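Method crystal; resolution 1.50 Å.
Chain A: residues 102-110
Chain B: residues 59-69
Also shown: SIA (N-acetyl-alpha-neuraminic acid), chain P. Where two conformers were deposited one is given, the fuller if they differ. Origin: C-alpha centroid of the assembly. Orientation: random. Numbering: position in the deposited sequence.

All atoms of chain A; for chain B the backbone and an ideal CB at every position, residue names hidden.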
# COMPACT_ATOMS: atom_id res chain seq x y z
N VAL A 102 0.19 -16.64 13.35
CA VAL A 102 -0.15 -15.22 13.22
C VAL A 102 -1.33 -14.84 14.13
O VAL A 102 -1.32 -13.79 14.78
CB VAL A 102 -0.46 -14.85 11.76
CG1 VAL A 102 -1.03 -13.44 11.66
CG2 VAL A 102 0.81 -14.95 10.92
N SER A 103 -2.31 -15.73 14.21
CA SER A 103 -3.48 -15.47 15.05
C SER A 103 -3.16 -15.30 16.54
O SER A 103 -3.94 -14.69 17.26
CB SER A 103 -4.53 -16.56 14.86
OG SER A 103 -4.07 -17.76 15.40
N SER A 104 -2.02 -15.83 16.99
CA SER A 104 -1.60 -15.61 18.39
C SER A 104 -1.41 -14.14 18.74
O SER A 104 -1.37 -13.79 19.92
CB SER A 104 -0.33 -16.42 18.73
OG SER A 104 0.83 -15.84 18.13
N LEU A 105 -1.31 -13.27 17.72
CA LEU A 105 -1.16 -11.84 17.95
C LEU A 105 -2.50 -11.15 18.24
O LEU A 105 -2.52 -9.97 18.59
CB LEU A 105 -0.42 -11.19 16.77
CG LEU A 105 0.93 -11.83 16.44
CD1 LEU A 105 1.47 -11.19 15.18
CD2 LEU A 105 1.91 -11.71 17.59
N VAL A 106 -3.60 -11.90 18.13
CA VAL A 106 -4.91 -11.42 18.53
C VAL A 106 -5.05 -11.69 20.03
O VAL A 106 -5.76 -12.60 20.47
CB VAL A 106 -6.01 -12.15 17.75
CG1 VAL A 106 -7.39 -11.65 18.16
CG2 VAL A 106 -5.81 -11.95 16.24
N ASN A 107 -4.33 -10.91 20.82
CA ASN A 107 -4.28 -11.13 22.26
C ASN A 107 -3.91 -9.82 22.92
O ASN A 107 -2.78 -9.34 22.76
CB ASN A 107 -3.27 -12.20 22.61
CG ASN A 107 -3.32 -12.59 24.08
OD1 ASN A 107 -3.77 -11.80 24.94
ND2 ASN A 107 -2.84 -13.81 24.38
N VAL A 108 -4.85 -9.27 23.66
CA VAL A 108 -4.65 -7.97 24.33
C VAL A 108 -4.96 -8.06 25.83
O VAL A 108 -5.25 -7.05 26.48
CB VAL A 108 -5.47 -6.85 23.66
CG1 VAL A 108 -4.91 -6.56 22.27
CG2 VAL A 108 -6.94 -7.22 23.56
N HIS A 109 -4.90 -9.27 26.37
CA HIS A 109 -5.06 -9.45 27.83
C HIS A 109 -3.81 -9.94 28.53
O HIS A 109 -3.88 -10.21 29.74
CB HIS A 109 -6.23 -10.39 28.16
CG HIS A 109 -6.11 -11.74 27.54
ND1 HIS A 109 -5.31 -12.73 28.06
CD2 HIS A 109 -6.69 -12.26 26.44
CE1 HIS A 109 -5.38 -13.80 27.28
NE2 HIS A 109 -6.22 -13.54 26.29
N MET A 110 -2.69 -10.04 27.81
CA MET A 110 -1.42 -10.40 28.45
C MET A 110 -0.99 -9.28 29.41
O MET A 110 -1.49 -8.16 29.34
CB MET A 110 -0.34 -10.70 27.41
CG MET A 110 -0.62 -12.00 26.68
SD MET A 110 0.66 -12.49 25.52
CE MET A 110 0.68 -11.12 24.42
N UNK B 59 -5.73 -14.90 33.10
CA UNK B 59 -6.96 -15.66 33.03
C UNK B 59 -8.05 -14.78 32.42
O UNK B 59 -8.68 -14.01 33.12
CB UNK B 59 -7.37 -16.17 34.41
N UNK B 60 -8.26 -14.89 31.10
CA UNK B 60 -9.28 -14.02 30.51
C UNK B 60 -10.65 -14.27 31.08
O UNK B 60 -10.98 -15.41 31.44
CB UNK B 60 -9.32 -14.20 28.99
N UNK B 61 -11.42 -13.21 31.23
CA UNK B 61 -12.79 -13.36 31.70
C UNK B 61 -13.64 -14.08 30.65
O UNK B 61 -13.30 -14.15 29.47
CB UNK B 61 -13.39 -11.99 32.03
N UNK B 62 -14.74 -14.66 31.09
CA UNK B 62 -15.64 -15.36 30.17
C UNK B 62 -16.20 -14.35 29.17
O UNK B 62 -16.72 -13.31 29.56
CB UNK B 62 -16.77 -16.06 30.93
N UNK B 63 -16.05 -14.68 27.90
CA UNK B 63 -16.60 -13.85 26.82
C UNK B 63 -15.72 -12.73 26.30
O UNK B 63 -16.18 -11.97 25.44
CB UNK B 63 -17.91 -13.23 27.30
N UNK B 64 -14.49 -12.59 26.79
CA UNK B 64 -13.62 -11.51 26.28
C UNK B 64 -12.70 -11.92 25.13
O UNK B 64 -11.93 -11.08 24.64
CB UNK B 64 -12.76 -10.97 27.42
N UNK B 65 -12.77 -13.18 24.68
CA UNK B 65 -11.86 -13.60 23.64
C UNK B 65 -12.58 -14.12 22.38
O UNK B 65 -13.52 -14.95 22.44
CB UNK B 65 -10.93 -14.68 24.19
N UNK B 66 -12.13 -13.64 21.24
CA UNK B 66 -12.73 -14.10 19.98
C UNK B 66 -12.39 -15.55 19.65
O UNK B 66 -11.29 -16.05 19.99
CB UNK B 66 -12.27 -13.20 18.83
N UNK B 67 -13.32 -16.20 18.98
CA UNK B 67 -13.15 -17.57 18.54
C UNK B 67 -13.48 -17.68 17.07
O UNK B 67 -14.06 -16.76 16.47
CB UNK B 67 -14.02 -18.52 19.36
N UNK B 68 -13.12 -18.81 16.46
CA UNK B 68 -13.46 -19.05 15.06
C UNK B 68 -14.95 -19.32 14.89
O UNK B 68 -15.60 -19.98 15.73
CB UNK B 68 -12.65 -20.23 14.51
N UNK B 69 -15.50 -18.80 13.80
CA UNK B 69 -16.81 -19.21 13.31
C UNK B 69 -16.66 -20.40 12.37
O UNK B 69 -15.68 -20.47 11.61
CB UNK B 69 -17.51 -18.05 12.60
C1 SIA P . -11.52 -9.40 36.64
C2 SIA P . -10.34 -9.99 37.37
C3 SIA P . -10.05 -11.46 37.06
C4 SIA P . -9.54 -11.70 35.62
C5 SIA P . -8.38 -10.74 35.34
C6 SIA P . -8.78 -9.32 35.70
C7 SIA P . -7.74 -8.24 35.44
C8 SIA P . -8.19 -6.87 35.94
C9 SIA P . -7.46 -5.71 35.24
C10 SIA P . -6.90 -11.49 33.50
C11 SIA P . -6.69 -11.42 32.01
N5 SIA P . -7.96 -10.82 33.94
O1A SIA P . -12.46 -10.16 36.37
O1B SIA P . -11.58 -8.17 36.40
O2 SIA P . -10.66 -9.79 38.76
O4 SIA P . -9.07 -13.04 35.49
O6 SIA P . -9.16 -9.25 37.11
O7 SIA P . -6.51 -8.62 36.04
O8 SIA P . -9.57 -6.67 35.67
O9 SIA P . -8.03 -5.49 33.92
O10 SIA P . -6.11 -12.15 34.19

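At position 59 CA-to-CB points away from chain A, and the ideal CB has nothing of chain A within 5.5 Å, so almost any side chain but proline would fit, phi being -136°. The visible sugar uses the backbone instead: the N of 59 donates to SIA O10 at 3.0 Å with an angle of 172°, and SIA O4 donates to the O of 59 at 2.6 Å. Both bonds use backbone atoms and do not depend on the side chain, except that proline, which has no N-H, could not make the first. The residue is Lys B59, fully extended with all four chi angles t.

Position 60 points sideways, yet its ideal CB lies 4.1 Å from His A109 CD2, above the imidazole. Phi of -61° and psi of 143° admit proline, and a compact aliphatic group would suit the ring face; alanine or valine would also be reasonable. Pro B60 is found. Its CB sits 4.2 Å from the centroid of the His A109 ring, 6° off the ring normal, a CH-pi contact over the face, and Pro B60 CG approaches His A109 CE1 to 3.9 Å.

Positions 61 and 62 are out of reach of chain A. At 61 the sugar carboxylate is nearby, which favours a small or polar group; Thr B61 brings CG2 to 3.4 Å from SIA O1A. Position 62 faces open space and tolerates most residues, with phi/psi of -63/127 fitting the second place of a type II turn from 61 to 64; it is Ser B62. At 63, phi is 89° and psi 3°, and a CB would jam against the carbonyl O of 62. That calls for glycine without reference to chain A, and Gly B63 is present.

Position 64 points toward chain A, but its ideal CB has no chain A atom within 5.5 Å. A longer side chain is needed to reach His A109, and the N of 61 offers a donor close by, so a long side chain ending in an acceptor, Glu or Gln, would suit; Met could reach His A109 but would leave the donor poorly served. Glu B64 carries chi1 p and chi2 t. Its OE1 accepts from Thr B61 N at 2.8 Å and from Thr B61 OG1 at 2.7 Å, tying the turn together, while Glu B64 OE2 lies 3.8 Å from His A109 CB.

At 65 the CB points toward chain A, 5.3 Å from His A109 NE2, leaving room for a branched or medium aliphatic chain. Ile B65 places CG2 3.8 Å from His A109 CD2, oblique to the ring.

Position 66 also points toward chain A, its ideal CB 5.2 Å from Val A106 CG1. This apolar methyl favours Val, Leu or Pro, and phi of -70° allows the last. Pro B66 packs its CG 3.8 Å from Val A106 CG1.

Position 67 is out of reach and undetermined by chain A; it is Thr B67. At 68 CA-to-CB points sideways, so a long side chain is needed to approach Ser A103, whose OG would suit a polar end, as in Tyr, Gln or Arg. Tyr B68 does so: its OH comes to 3.6 Å from Ser A103 OG, a contact without a hydrogen bond. Position 69 is out of reach, so chain A sets no preference; Ser B69 makes no contact with chain A, and its OG is hydrogen-bonded elsewhere in the structure.

Chain B, residues 59-69: KPTSGEIPTYS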
# COMPACT_ATOMS: atom_id res chain seq x y z
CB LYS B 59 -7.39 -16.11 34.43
CG LYS B 59 -8.65 -16.98 34.43
CD LYS B 59 -9.07 -17.44 35.81
CE LYS B 59 -10.28 -18.36 35.71
NZ LYS B 59 -10.74 -18.81 37.05
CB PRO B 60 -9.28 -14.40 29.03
CG PRO B 60 -8.44 -15.63 28.90
CD PRO B 60 -7.52 -15.65 30.08
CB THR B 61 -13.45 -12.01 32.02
OG1 THR B 61 -13.47 -11.22 30.85
CG2 THR B 61 -12.69 -11.25 33.12
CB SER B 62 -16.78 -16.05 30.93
OG SER B 62 -17.54 -16.85 30.03
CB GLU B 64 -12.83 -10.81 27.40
CG GLU B 64 -11.61 -11.54 27.94
CD GLU B 64 -10.75 -10.66 28.80
OE1 GLU B 64 -10.93 -10.72 30.04
OE2 GLU B 64 -9.96 -9.86 28.25
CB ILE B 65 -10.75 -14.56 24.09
CG1 ILE B 65 -11.30 -15.92 24.45
CG2 ILE B 65 -9.90 -13.94 25.24
CD1 ILE B 65 -10.23 -16.86 24.96
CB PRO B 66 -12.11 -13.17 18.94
CG PRO B 66 -10.79 -12.80 19.52
CD PRO B 66 -11.05 -12.67 21.00
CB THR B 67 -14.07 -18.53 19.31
OG1 THR B 67 -15.41 -18.07 19.22
CG2 THR B 67 -13.66 -18.65 20.78
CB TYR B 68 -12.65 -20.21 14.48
CG TYR B 68 -11.19 -19.90 14.36
CD1 TYR B 68 -10.73 -19.09 13.33
CD2 TYR B 68 -10.25 -20.39 15.26
CE1 TYR B 68 -9.39 -18.76 13.21
CE2 TYR B 68 -8.91 -20.07 15.16
CZ TYR B 68 -8.48 -19.25 14.13
OH TYR B 68 -7.14 -18.91 13.98
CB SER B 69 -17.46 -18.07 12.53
OG SER B 69 -17.62 -16.93 13.34
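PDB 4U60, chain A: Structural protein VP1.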